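Local coordinates for hypothetical protein PH1789 (Pyrococcus horikoshii, PDB 1WR2) that is of unknown function but belongs to the ATP-grasp family, folding into two antiparallel beta-sheets flanked by helices, at residues K40-L45 with L49-E54. Sequence-based numbering, arbitrary orientation.
Sequences KLAKTL and LEYAKE
L49 N donates to L45 O at 2.9 Å, an i+4 to i bond in the first turn of helix 45-55, which begins directly after the N-cap residue T44. K40 and E54 form a long salt bridge, NZ to OE2 3.9 Å. A water joins the same two atoms, accepting from K40 NZ and donating to E54 OE2, at 3.0 Å from each. K40 NZ also forms a salt bridge with E38, so it serves two carboxylates.

Next to this polar bridge, K40 CB and CG lie over one face of the Y51 ring. CB stands 3.4 Å from the ring centroid, 15° off the normal, in a CH-pi contact, and CG rests 3.3 Å from Y51 CD1. With CG beside the backbone N (chi1 -78°), both carbons lie on the ring, and the chain, bent at chi2 and chi4, then leaves it toward E54. The A42 backbone meets the ring at its edge, CA 3.7 Å from Y51 CE2, and A42 CB touches CD2. Toward the helix start, L45 CD1 packs on L49 CG, and both leucines also touch L87 of helix 84-101.

Strand 40-42, an outermost strand of the four-stranded sheet, thus packs on the nearly antiparallel helix that follows it through the Y51 ring, with A42 also on A48, while the lysine amine pairs with E54 partly through water, consistent with a surface setting.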
loop_
_atom_site.group_PDB
_atom_site.type_symbol
_atom_site.label_atom_id
_atom_site.label_comp_id
_atom_site.label_asym_id
_atom_site.label_seq_id
_atom_site.Cartn_x
_atom_site.Cartn_y
_atom_site.Cartn_z
ATOM N N LYS A 40 1.808 7.378 11.579
ATOM C CA LYS A 40 1.363 7.079 12.930
ATOM C C LYS A 40 -0.133 6.827 13.001
ATOM O O LYS A 40 -0.913 7.461 12.295
ATOM C CB LYS A 40 1.728 8.220 13.881
ATOM C CG LYS A 40 3.186 8.267 14.320
ATOM C CD LYS A 40 4.087 8.849 13.256
ATOM C CE LYS A 40 5.399 9.321 13.869
ATOM N NZ LYS A 40 6.078 8.240 14.632
ATOM N N LEU A 41 -0.526 5.902 13.864
ATOM C CA LEU A 41 -1.936 5.564 14.035
ATOM C C LEU A 41 -2.505 6.291 15.246
ATOM O O LEU A 41 -2.235 5.926 16.390
ATOM C CB LEU A 41 -2.109 4.051 14.220
ATOM C CG LEU A 41 -3.556 3.580 14.424
ATOM C CD1 LEU A 41 -4.386 3.971 13.234
ATOM C CD2 LEU A 41 -3.594 2.079 14.624
ATOM N N ALA A 42 -3.292 7.327 14.992
ATOM C CA ALA A 42 -3.900 8.099 16.069
ATOM C C ALA A 42 -5.207 7.450 16.530
ATOM O O ALA A 42 -6.026 7.047 15.716
ATOM C CB ALA A 42 -4.161 9.530 15.592
ATOM N N LYS A 43 -5.396 7.339 17.841
ATOM C CA LYS A 43 -6.619 6.755 18.377
ATOM C C LYS A 43 -7.580 7.873 18.779
ATOM O O LYS A 43 -8.766 7.634 18.980
ATOM C CB LYS A 43 -6.314 5.875 19.594
ATOM C CG LYS A 43 -5.434 4.663 19.291
ATOM C CD LYS A 43 -6.085 3.753 18.261
ATOM C CE LYS A 43 -5.198 2.554 17.907
ATOM N NZ LYS A 43 -5.003 1.620 19.054
ATOM N N THR A 44 -7.056 9.090 18.909
ATOM C CA THR A 44 -7.872 10.255 19.280
ATOM C C THR A 44 -7.421 11.460 18.471
ATOM O O THR A 44 -6.349 11.438 17.854
ATOM C CB THR A 44 -7.722 10.633 20.775
ATOM O OG1 THR A 44 -6.384 11.074 21.025
ATOM C CG2 THR A 44 -8.039 9.439 21.677
ATOM N N LEU A 45 -8.235 12.514 18.475
ATOM C CA LEU A 45 -7.892 13.726 17.747
ATOM C C LEU A 45 -6.656 14.369 18.377
ATOM O O LEU A 45 -5.799 14.901 17.671
ATOM C CB LEU A 45 -9.074 14.703 17.753
ATOM C CG LEU A 45 -8.844 16.112 17.199
ATOM C CD1 LEU A 45 -8.295 16.063 15.790
ATOM C CD2 LEU A 45 -10.171 16.862 17.232
ATOM N N LEU A 49 -3.163 15.281 16.440
ATOM C CA LEU A 49 -2.559 16.604 16.448
ATOM C C LEU A 49 -1.075 16.511 16.806
ATOM O O LEU A 49 -0.246 17.212 16.221
ATOM C CB LEU A 49 -3.301 17.512 17.434
ATOM C CG LEU A 49 -4.741 17.844 17.037
ATOM C CD1 LEU A 49 -5.396 18.670 18.129
ATOM C CD2 LEU A 49 -4.749 18.604 15.703
ATOM N N GLU A 50 -0.748 15.637 17.757
ATOM C CA GLU A 50 0.636 15.431 18.185
ATOM C C GLU A 50 1.471 14.847 17.050
ATOM O O GLU A 50 2.532 15.376 16.715
ATOM C CB GLU A 50 0.698 14.461 19.367
ATOM C CG GLU A 50 0.056 14.948 20.650
ATOM C CD GLU A 50 0.243 13.956 21.793
ATOM O OE1 GLU A 50 -0.300 12.830 21.710
ATOM O OE2 GLU A 50 0.944 14.304 22.769
ATOM N N TYR A 51 0.989 13.743 16.477
ATOM C CA TYR A 51 1.683 13.071 15.378
ATOM C C TYR A 51 1.867 13.994 14.178
ATOM O O TYR A 51 2.883 13.928 13.490
ATOM C CB TYR A 51 0.916 11.822 14.927
ATOM C CG TYR A 51 0.852 10.703 15.947
ATOM C CD1 TYR A 51 1.984 10.320 16.664
ATOM C CD2 TYR A 51 -0.329 9.989 16.153
ATOM C CE1 TYR A 51 1.943 9.246 17.560
ATOM C CE2 TYR A 51 -0.383 8.915 17.044
ATOM C CZ TYR A 51 0.757 8.549 17.743
ATOM O OH TYR A 51 0.719 7.479 18.611
ATOM N N ALA A 52 0.877 14.847 13.925
ATOM C CA ALA A 52 0.953 15.780 12.807
ATOM C C ALA A 52 2.147 16.700 13.015
ATOM O O ALA A 52 2.963 16.892 12.110
ATOM C CB ALA A 52 -0.323 16.596 12.713
ATOM N N LYS A 53 2.243 17.272 14.212
ATOM C CA LYS A 53 3.357 18.161 14.533
ATOM C C LYS A 53 4.659 17.382 14.434
ATOM O O LYS A 53 5.685 17.903 13.996
ATOM C CB LYS A 53 3.217 18.723 15.948
ATOM C CG LYS A 53 2.175 19.814 16.092
ATOM C CD LYS A 53 2.305 20.503 17.442
ATOM C CE LYS A 53 1.412 21.726 17.528
ATOM N NZ LYS A 53 1.568 22.425 18.827
ATOM N N GLU A 54 4.598 16.120 14.840
ATOM C CA GLU A 54 5.760 15.248 14.818
ATOM C C GLU A 54 6.317 15.051 13.410
ATOM O O GLU A 54 7.482 15.353 13.160
ATOM C CB GLU A 54 5.396 13.895 15.433
ATOM C CG GLU A 54 6.349 13.435 16.524
ATOM C CD GLU A 54 5.859 12.188 17.241
ATOM O OE1 GLU A 54 4.787 12.249 17.880
ATOM O OE2 GLU A 54 6.547 11.147 17.167
HETATM O O HOH W 1 5.790 8.320 17.643
#